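Local atomic coordinates of metallo-beta-lactamase domain-containing protein (Thermotoga maritima, PDB entry 3H3E), a protein that is of uncertain function but binds zinc and is thought to be a metal-dependent hydrolase of the beta-lactamase superfamily. Residues R14-C19 / R55-D60; V142-F147 / L210-D215; V232-C237 / R241-F246. The protein carries 2 engineered substitutions. All coordinates share one frame; numbering follows the deposited sequence.

Interaction 1: R14-C19 / R55-D60; sequences RIHVLC and RKLGID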
loop_
_atom_site.group_PDB
_atom_site.type_symbol
_atom_site.label_atom_id
_atom_site.label_comp_id
_atom_site.label_asym_id
_atom_site.label_seq_id
_atom_site.Cartn_x
_atom_site.Cartn_y
_atom_site.Cartn_z
ATOM N N ARG A 14 -12.701 11.701 0.909
ATOM C CA ARG A 14 -11.505 12.242 0.267
ATOM C C ARG A 14 -10.261 11.372 0.475
ATOM O O ARG A 14 -10.116 10.717 1.501
ATOM C CB ARG A 14 -11.246 13.674 0.746
ATOM C CG ARG A 14 -12.204 14.715 0.176
ATOM C CD ARG A 14 -12.427 15.885 1.140
ATOM N NE ARG A 14 -11.229 16.702 1.354
ATOM C CZ ARG A 14 -11.105 17.975 0.972
ATOM N NH1 ARG A 14 -12.107 18.587 0.348
ATOM N NH2 ARG A 14 -9.979 18.640 1.215
ATOM N N ILE A 15 -9.373 11.370 -0.515
ATOM C CA ILE A 15 -8.098 10.666 -0.426
ATOM C C ILE A 15 -6.947 11.604 -0.774
ATOM O O ILE A 15 -7.050 12.370 -1.728
ATOM C CB ILE A 15 -8.050 9.498 -1.408
ATOM C CG1 ILE A 15 -9.055 8.427 -1.010
ATOM C CG2 ILE A 15 -6.657 8.901 -1.465
ATOM C CD1 ILE A 15 -9.096 7.277 -1.978
ATOM N N HIS A 16 -5.856 11.547 -0.012
ATOM C CA HIS A 16 -4.708 12.416 -0.266
ATOM C C HIS A 16 -3.404 11.657 -0.315
ATOM O O HIS A 16 -3.054 10.974 0.635
ATOM C CB HIS A 16 -4.577 13.473 0.820
ATOM C CG HIS A 16 -5.613 14.546 0.756
ATOM N ND1 HIS A 16 -6.857 14.412 1.335
ATOM C CD2 HIS A 16 -5.585 15.782 0.203
ATOM C CE1 HIS A 16 -7.551 15.520 1.140
ATOM N NE2 HIS A 16 -6.804 16.365 0.455
ATOM N N VAL A 17 -2.661 11.791 -1.403
ATOM C CA VAL A 17 -1.343 11.191 -1.411
ATOM C C VAL A 17 -0.424 12.117 -0.624
ATOM O O VAL A 17 -0.240 13.259 -0.987
ATOM C CB VAL A 17 -0.822 10.952 -2.839
ATOM C CG1 VAL A 17 0.601 10.470 -2.801
ATOM C CG2 VAL A 17 -1.680 9.918 -3.525
ATOM N N LEU A 18 0.117 11.640 0.487
ATOM C CA LEU A 18 0.937 12.497 1.328
ATOM C C LEU A 18 2.409 12.235 1.080
ATOM O O LEU A 18 3.248 13.054 1.394
ATOM C CB LEU A 18 0.600 12.286 2.803
ATOM C CG LEU A 18 -0.784 12.702 3.303
ATOM C CD1 LEU A 18 -0.743 12.725 4.819
ATOM C CD2 LEU A 18 -1.195 14.073 2.757
ATOM N N CYS A 19 2.728 11.080 0.519
ATOM C CA CYS A 19 4.109 10.799 0.138
ATOM C C CYS A 19 4.167 9.853 -1.061
ATOM O O CYS A 19 3.377 8.910 -1.169
ATOM C CB CYS A 19 4.890 10.222 1.312
ATOM S SG CYS A 19 6.569 9.761 0.887
ATOM N N ARG A 55 0.934 19.239 6.469
ATOM C CA ARG A 55 0.911 20.622 6.944
ATOM C C ARG A 55 0.670 21.586 5.798
ATOM O O ARG A 55 -0.052 22.563 5.948
ATOM C CB ARG A 55 2.195 20.978 7.681
ATOM C CG ARG A 55 2.246 20.432 9.106
ATOM C CD ARG A 55 3.319 21.131 9.954
ATOM N NE ARG A 55 4.658 20.627 9.658
ATOM C CZ ARG A 55 5.197 19.548 10.221
ATOM N NH1 ARG A 55 4.519 18.852 11.126
ATOM N NH2 ARG A 55 6.416 19.162 9.876
ATOM N N LYS A 56 1.264 21.305 4.644
ATOM C CA LYS A 56 1.033 22.115 3.454
ATOM C C LYS A 56 -0.461 22.165 3.124
ATOM O O LYS A 56 -0.959 23.177 2.638
ATOM C CB LYS A 56 1.861 21.587 2.269
ATOM C CG LYS A 56 1.501 22.169 0.901
ATOM C CD LYS A 56 2.047 23.579 0.733
ATOM C CE LYS A 56 1.263 24.387 -0.299
ATOM N NZ LYS A 56 1.401 25.858 -0.042
ATOM N N LEU A 57 -1.181 21.081 3.400
ATOM C CA LEU A 57 -2.625 21.030 3.147
ATOM C C LEU A 57 -3.421 21.392 4.389
ATOM O O LEU A 57 -4.646 21.368 4.374
ATOM C CB LEU A 57 -3.042 19.635 2.704
ATOM C CG LEU A 57 -2.272 19.034 1.541
ATOM C CD1 LEU A 57 -2.243 17.527 1.635
ATOM C CD2 LEU A 57 -2.890 19.479 0.241
ATOM N N GLY A 58 -2.718 21.712 5.470
ATOM C CA GLY A 58 -3.359 22.088 6.716
ATOM C C GLY A 58 -4.225 20.979 7.272
ATOM O O GLY A 58 -5.264 21.242 7.872
ATOM N N ILE A 59 -3.788 19.737 7.070
ATOM C CA ILE A 59 -4.500 18.560 7.568
ATOM C C ILE A 59 -3.926 18.005 8.871
ATOM O O ILE A 59 -2.707 17.884 9.035
ATOM C CB ILE A 59 -4.472 17.412 6.554
ATOM C CG1 ILE A 59 -5.126 17.834 5.242
ATOM C CG2 ILE A 59 -5.196 16.208 7.112
ATOM C CD1 ILE A 59 -4.724 16.959 4.082
ATOM N N ASP A 60 -4.826 17.669 9.792
ATOM C CA ASP A 60 -4.481 16.929 10.998
ATOM C C ASP A 60 -4.577 15.433 10.706
ATOM O O ASP A 60 -5.588 14.972 10.188
ATOM C CB ASP A 60 -5.453 17.281 12.115
ATOM C CG ASP A 60 -5.398 18.736 12.490
ATOM O OD1 ASP A 60 -4.288 19.219 12.807
ATOM O OD2 ASP A 60 -6.466 19.392 12.475
#

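Interaction 2: V142-F147 / L210-D215; sequences VPTGDF and LKSSDD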
loop_
_atom_site.group_PDB
_atom_site.type_symbol
_atom_site.label_atom_id
_atom_site.label_comp_id
_atom_site.label_asym_id
_atom_site.label_seq_id
_atom_site.Cartn_x
_atom_site.Cartn_y
_atom_site.Cartn_z
ATOM N N VAL A 142 5.589 -16.214 -6.780
ATOM C CA VAL A 142 6.419 -15.846 -5.641
ATOM C C VAL A 142 6.963 -14.444 -5.880
ATOM O O VAL A 142 7.209 -14.063 -7.025
ATOM C CB VAL A 142 7.584 -16.821 -5.449
ATOM C CG1 VAL A 142 7.069 -18.237 -5.343
ATOM C CG2 VAL A 142 8.581 -16.699 -6.589
ATOM N N PRO A 143 7.148 -13.668 -4.803
ATOM C CA PRO A 143 7.487 -12.247 -4.942
ATOM C C PRO A 143 8.717 -12.046 -5.817
ATOM O O PRO A 143 9.618 -12.869 -5.748
ATOM C CB PRO A 143 7.760 -11.813 -3.498
ATOM C CG PRO A 143 6.956 -12.745 -2.677
ATOM C CD PRO A 143 7.016 -14.064 -3.393
ATOM N N THR A 144 8.729 -11.004 -6.651
ATOM C CA THR A 144 9.895 -10.722 -7.489
ATOM C C THR A 144 10.883 -9.930 -6.657
ATOM O O THR A 144 10.506 -9.297 -5.670
ATOM C CB THR A 144 9.553 -9.962 -8.809
ATOM O OG1 THR A 144 8.927 -8.707 -8.520
ATOM C CG2 THR A 144 8.631 -10.780 -9.683
ATOM N N GLY A 145 12.152 -9.994 -7.031
ATOM C CA GLY A 145 13.177 -9.296 -6.283
ATOM C C GLY A 145 14.072 -10.192 -5.456
ATOM O O GLY A 145 14.025 -11.413 -5.555
ATOM N N ASP A 146 14.892 -9.566 -4.623
ATOM C CA ASP A 146 15.891 -10.284 -3.860
ATOM C C ASP A 146 15.654 -10.116 -2.372
ATOM O O ASP A 146 16.568 -9.812 -1.619
ATOM C CB ASP A 146 17.268 -9.763 -4.224
ATOM C CG ASP A 146 18.328 -10.798 -4.033
ATOM O OD1 ASP A 146 17.965 -11.995 -4.079
ATOM O OD2 ASP A 146 19.509 -10.423 -3.842
ATOM N N PHE A 147 14.418 -10.339 -1.949
ATOM C CA PHE A 147 14.014 -10.053 -0.585
ATOM C C PHE A 147 14.275 -11.187 0.410
ATOM O O PHE A 147 14.026 -12.354 0.125
ATOM C CB PHE A 147 12.548 -9.634 -0.562
ATOM C CG PHE A 147 12.275 -8.402 -1.359
ATOM C CD1 PHE A 147 12.777 -7.175 -0.949
ATOM C CD2 PHE A 147 11.523 -8.461 -2.519
ATOM C CE1 PHE A 147 12.541 -6.034 -1.685
ATOM C CE2 PHE A 147 11.287 -7.323 -3.265
ATOM C CZ PHE A 147 11.795 -6.109 -2.848
ATOM N N LEU A 210 8.592 -3.109 -11.532
ATOM C CA LEU A 210 9.871 -2.745 -12.143
ATOM C C LEU A 210 10.722 -3.945 -12.554
ATOM O O LEU A 210 11.490 -3.872 -13.516
ATOM C CB LEU A 210 10.666 -1.852 -11.196
ATOM C CG LEU A 210 10.326 -0.368 -11.303
ATOM C CD1 LEU A 210 11.186 0.459 -10.363
ATOM C CD2 LEU A 210 10.498 0.102 -12.738
ATOM N N LYS A 211 10.586 -5.039 -11.811
ATOM C CA LYS A 211 11.360 -6.253 -12.057
ATOM C C LYS A 211 10.518 -7.339 -12.731
ATOM O O LYS A 211 10.969 -8.469 -12.904
ATOM C CB LYS A 211 11.972 -6.793 -10.752
ATOM C CG LYS A 211 13.194 -6.029 -10.249
ATOM C CD LYS A 211 14.266 -7.002 -9.743
ATOM C CE LYS A 211 15.611 -6.318 -9.421
ATOM N NZ LYS A 211 15.768 -5.937 -7.981
ATOM N N SER A 212 9.294 -6.990 -13.105
ATOM C CA SER A 212 8.403 -7.927 -13.769
ATOM C C SER A 212 8.518 -7.796 -15.283
ATOM O O SER A 212 8.794 -6.708 -15.795
ATOM C CB SER A 212 6.963 -7.682 -13.335
ATOM O OG SER A 212 6.729 -8.178 -12.034
ATOM N N SER A 213 8.308 -8.906 -15.991
ATOM C CA SER A 213 8.368 -8.914 -17.449
ATOM C C SER A 213 7.115 -8.309 -18.058
ATOM O O SER A 213 6.049 -8.323 -17.445
ATOM C CB SER A 213 8.568 -10.336 -17.979
ATOM O OG SER A 213 7.372 -11.092 -17.916
ATOM N N ASP A 214 7.245 -7.780 -19.267
ATOM C CA ASP A 214 6.103 -7.184 -19.950
ATOM C C ASP A 214 4.952 -8.175 -20.009
ATOM O O ASP A 214 3.802 -7.797 -19.840
ATOM C CB ASP A 214 6.488 -6.701 -21.349
ATOM C CG ASP A 214 7.355 -5.448 -21.316
ATOM O OD1 ASP A 214 8.007 -5.202 -20.277
ATOM O OD2 ASP A 214 7.381 -4.705 -22.324
ATOM N N ASP A 215 5.268 -9.446 -20.238
ATOM C CA ASP A 215 4.261 -10.502 -20.200
ATOM C C ASP A 215 3.608 -10.544 -18.831
ATOM O O ASP A 215 2.382 -10.567 -18.716
ATOM C CB ASP A 215 4.878 -11.872 -20.512
ATOM C CG ASP A 215 5.056 -12.113 -22.002
ATOM O OD1 ASP A 215 4.088 -11.892 -22.762
ATOM O OD2 ASP A 215 6.164 -12.533 -22.410
#

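Interaction 3: V232-C237 / R241-F246; sequences VVPCHC and RAVDIF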
loop_
_atom_site.group_PDB
_atom_site.type_symbol
_atom_site.label_atom_id
_atom_site.label_comp_id
_atom_site.label_asym_id
_atom_site.label_seq_id
_atom_site.Cartn_x
_atom_site.Cartn_y
_atom_site.Cartn_z
ATOM N N VAL A 232 -7.578 3.209 -12.131
ATOM C CA VAL A 232 -6.333 2.808 -11.477
ATOM C C VAL A 232 -5.373 3.987 -11.303
ATOM O O VAL A 232 -5.171 4.781 -12.212
ATOM C CB VAL A 232 -5.626 1.638 -12.212
ATOM C CG1 VAL A 232 -4.372 1.213 -11.465
ATOM C CG2 VAL A 232 -6.562 0.455 -12.322
ATOM N N VAL A 233 -4.798 4.083 -10.109
ATOM C CA VAL A 233 -3.874 5.140 -9.737
ATOM C C VAL A 233 -2.602 4.485 -9.200
ATOM O O VAL A 233 -2.495 4.191 -8.002
ATOM C CB VAL A 233 -4.496 6.023 -8.633
ATOM C CG1 VAL A 233 -3.628 7.243 -8.347
ATOM C CG2 VAL A 233 -5.898 6.433 -9.023
ATOM N N PRO A 234 -1.635 4.230 -10.090
ATOM C CA PRO A 234 -0.414 3.492 -9.743
ATOM C C PRO A 234 0.682 4.398 -9.195
ATOM O O PRO A 234 1.076 5.352 -9.865
ATOM C CB PRO A 234 0.025 2.895 -11.090
ATOM C CG PRO A 234 -1.022 3.324 -12.106
ATOM C CD PRO A 234 -1.709 4.509 -11.529
ATOM N N CYS A 235 1.179 4.090 -8.003
ATOM C CA CYS A 235 2.163 4.940 -7.343
ATOM C C CYS A 235 3.459 4.205 -7.040
ATOM O O CYS A 235 3.546 3.007 -7.265
ATOM C CB CYS A 235 1.592 5.437 -6.022
ATOM S SG CYS A 235 -0.056 6.083 -6.114
ATOM N N HIS A 236 4.456 4.932 -6.531
ATOM C CA HIS A 236 5.562 4.321 -5.787
ATOM C C HIS A 236 6.325 3.288 -6.620
ATOM O O HIS A 236 6.847 3.610 -7.694
ATOM C CB HIS A 236 5.005 3.704 -4.489
ATOM C CG HIS A 236 6.050 3.275 -3.504
ATOM N ND1 HIS A 236 7.197 4.002 -3.267
ATOM C CD2 HIS A 236 6.104 2.203 -2.673
ATOM C CE1 HIS A 236 7.922 3.382 -2.348
ATOM N NE2 HIS A 236 7.285 2.286 -1.972
ATOM N N CYS A 237 6.370 2.044 -6.145
ATOM C CA CYS A 237 7.132 0.992 -6.834
ATOM C C CYS A 237 6.760 0.722 -8.309
ATOM O O CYS A 237 7.600 0.277 -9.088
ATOM C CB CYS A 237 7.221 -0.337 -6.027
ATOM S SG CYS A 237 6.104 -0.695 -4.601
ATOM N N ARG A 241 7.398 1.659 -17.176
ATOM C CA ARG A 241 7.076 0.659 -18.187
ATOM C C ARG A 241 5.695 0.084 -17.926
ATOM O O ARG A 241 4.852 0.030 -18.819
ATOM C CB ARG A 241 8.115 -0.467 -18.194
ATOM C CG ARG A 241 7.902 -1.508 -19.292
ATOM C CD ARG A 241 7.698 -0.846 -20.648
ATOM N NE ARG A 241 7.342 -1.800 -21.700
ATOM C CZ ARG A 241 6.915 -1.450 -22.914
ATOM N NH1 ARG A 241 6.782 -0.165 -23.228
ATOM N NH2 ARG A 241 6.619 -2.383 -23.814
ATOM N N ALA A 242 5.467 -0.335 -16.687
ATOM C CA ALA A 242 4.218 -0.979 -16.314
ATOM C C ALA A 242 3.053 -0.026 -16.515
ATOM O O ALA A 242 2.003 -0.425 -17.015
ATOM C CB ALA A 242 4.275 -1.475 -14.881
ATOM N N VAL A 243 3.240 1.234 -16.136
ATOM C CA VAL A 243 2.189 2.225 -16.309
ATOM C C VAL A 243 1.848 2.413 -17.781
ATOM O O VAL A 243 0.673 2.512 -18.138
ATOM C CB VAL A 243 2.563 3.580 -15.714
ATOM C CG1 VAL A 243 1.444 4.571 -15.957
ATOM C CG2 VAL A 243 2.848 3.450 -14.222
ATOM N N ASP A 244 2.868 2.462 -18.637
ATOM C CA ASP A 244 2.639 2.605 -20.074
ATOM C C ASP A 244 1.783 1.457 -20.581
ATOM O O ASP A 244 0.891 1.654 -21.404
ATOM C CB ASP A 244 3.959 2.668 -20.861
ATOM C CG ASP A 244 4.621 4.044 -20.809
ATOM O OD1 ASP A 244 4.040 4.987 -20.223
ATOM O OD2 ASP A 244 5.736 4.175 -21.361
ATOM N N ILE A 245 2.055 0.252 -20.088
ATOM C CA ILE A 245 1.250 -0.914 -20.457
ATOM C C ILE A 245 -0.194 -0.780 -19.967
ATOM O O ILE A 245 -1.131 -1.071 -20.714
ATOM C CB ILE A 245 1.867 -2.224 -19.938
ATOM C CG1 ILE A 245 3.190 -2.508 -20.664
ATOM C CG2 ILE A 245 0.888 -3.373 -20.094
ATOM C CD1 ILE A 245 3.962 -3.686 -20.106
ATOM N N PHE A 246 -0.371 -0.331 -18.723
ATOM C CA PHE A 246 -1.705 -0.017 -18.203
ATOM C C PHE A 246 -2.401 0.983 -19.121
ATOM O O PHE A 246 -3.538 0.770 -19.516
ATOM C CB PHE A 246 -1.657 0.547 -16.772
ATOM C CG PHE A 246 -1.820 -0.487 -15.685
ATOM C CD1 PHE A 246 -3.051 -0.698 -15.089
ATOM C CD2 PHE A 246 -0.733 -1.222 -15.229
ATOM C CE1 PHE A 246 -3.204 -1.645 -14.074
ATOM C CE2 PHE A 246 -0.877 -2.168 -14.217
ATOM C CZ PHE A 246 -2.114 -2.377 -13.643
#

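Interaction 1: R14-C19 / R55-D60
His16 and Leu18 on strand 13-19 meet Leu57 and Ile59, which follow directly on the last turn of helix 49-56. The contact is wholly by side chains and no hydrogen bond crosses it.

The most directed interaction is a CH-pi contact. The delta methyl Ile59 CD1 sits over one face of the His16 imidazole. It lies 4.1 Å from the centroid of the His16 ring and only 5° off the ring normal, so it sits almost straight above the middle of the ring. CG1 of Ile59 stands anti to its carbonyl carbon (chi1 -60°), and a nearly extended chi2 carries CD1 out to the ring. Arg14 NE lies at the ring edge, in the ring plane, but the Arg14 side chain is poorly ordered.

The other contacts are van der Waals. Leu57 CD1 is shared by two residues of the strand. It lies 4.0 Å from His16 CD2, approaching the ring obliquely. It also lies 3.8 Å from Leu18 CD2, with the two leucine side chains slanting across each other.

The backbone turn that presents Leu57 and Ile59 is a Schellman motif. Gly58 takes a positive phi of 61°, and Gly58 N bonds back to Arg55 O at 2.8 Å. The first side-chain bonds of Leu57 and Ile59, before and after the glycine, both point toward the strand.

Leu18 O accepts a hydrogen bond from Asn53 ND2 of helix 49-56, and the Leu18 side chain also packs on Phe50 and Ala54. Strand 13-19 lies between strands 34-37 and 262-265 in a mixed sheet. Leu18 and Cys19 both face Ser34 in a classic beta bulge, and Ile59 touches Leu36 on that same strand. The contact therefore ties the C-terminal end of helix 49-56 to one face of this sheet.

Interaction 2: V142-F147 / L210-D215
Thr144 and Gly145 touch Lys211 and Ser212 in a loop-to-loop surface contact. It lies at the rim of the metal site of a metallo-beta-lactamase fold. Segment 142-147 runs up to strand 147-150, and segment 210-215 leads into helix 214-226. The two loops come from sequence positions more than sixty residues apart and pack by van der Waals contact alone. No hydrogen bond or salt bridge joins them.

The metal is close by. The side chain of Thr144 is about 6 Å from that of His182, which binds the zinc ion together with His69 and His71. Gly145 comes within about 10 Å of the bound zinc ion, nearest atoms. Phe147 packs edge-to-face on the His182 ring and also meets the ring of His71, so the first loop lies against two zinc ligands.

Segment 210-215 ends at a helix start. Ser213 is the N-cap residue, and its OG caps a backbone N just past the segment. In return, Glu216 OE1 bonds Ser213 N, the pattern of a capping box.

Gly145 has a positive phi of 107°, and its CA lies 4.3 Å from Lys211 CD. Thr144 supplies both branches of its side chain. OG1 takes the crowded position between backbone N and carbonyl carbon (chi1 59°) and rests 4.2 Å from Lys211 CB. Both branches also border Ser212 OG, with Thr144 CG2 at 4.0 Å and Thr144 OG1 at 4.2 Å.

Interaction 3: V232-C237 / R241-F246
Phe246 and Val232 make the ring contact between helix 240-249 and strand 231-235. The bond from CA to CB of Phe246 points toward the strand. Beyond CB and CG the ring has two sides. One stays with its own helix: CD2 lies 3.4 Å from Ala242 O, which is in the ring plane and also accepts the helical bond from Phe246 N. On the other side, CD1 is 4.3 Å from Val232 CG1. Farther out, CE1 is the ring atom that comes closest to the strand. It lies 4.0 Å from Val232 CG1, with CG2 slightly farther off. CG1 approaches the ring obliquely. It is anti to the valine N (chi1 -177°), and the two side chains run nearly perpendicular.

One helix turn earlier, Val243 CG2 packs on Pro234 CB at 4.3 Å. Both pairs are apolar.

Strand 231-235 and helix 240-249 are the first two members of a beta-alpha-beta unit completed by strand 253-254. Ile254 of that strand touches Pro234 and Phe246. Phe224 of helix 214-226 meets the Phe246 ring edge-to-face and also touches Val232. Helices 240-249 and 214-226 thus lie next to each other, and both touch strand 231-235.

The three contacts follow one another along the chain. Interactions 1 and 2 lie on opposite sides of the chain's centre, with centres about 31 Å apart. Interaction 1 belongs to the sheet containing strand 13-19. Interaction 3 belongs to the other seven-stranded sheet, through strand 231-235; its centre is about 22 Å from that of interaction 1, and the two do not touch. Interactions 2 and 3 do touch, with centres about 14 Å apart. Asp214 OD2 forms a 2.9 Å salt bridge with Arg241 NH2, though Arg241 is poorly ordered. It joins the starts of helices 214-226 and 240-249. Interaction 2 brings the loop near the zinc site up to the segment leading into helix 214-226.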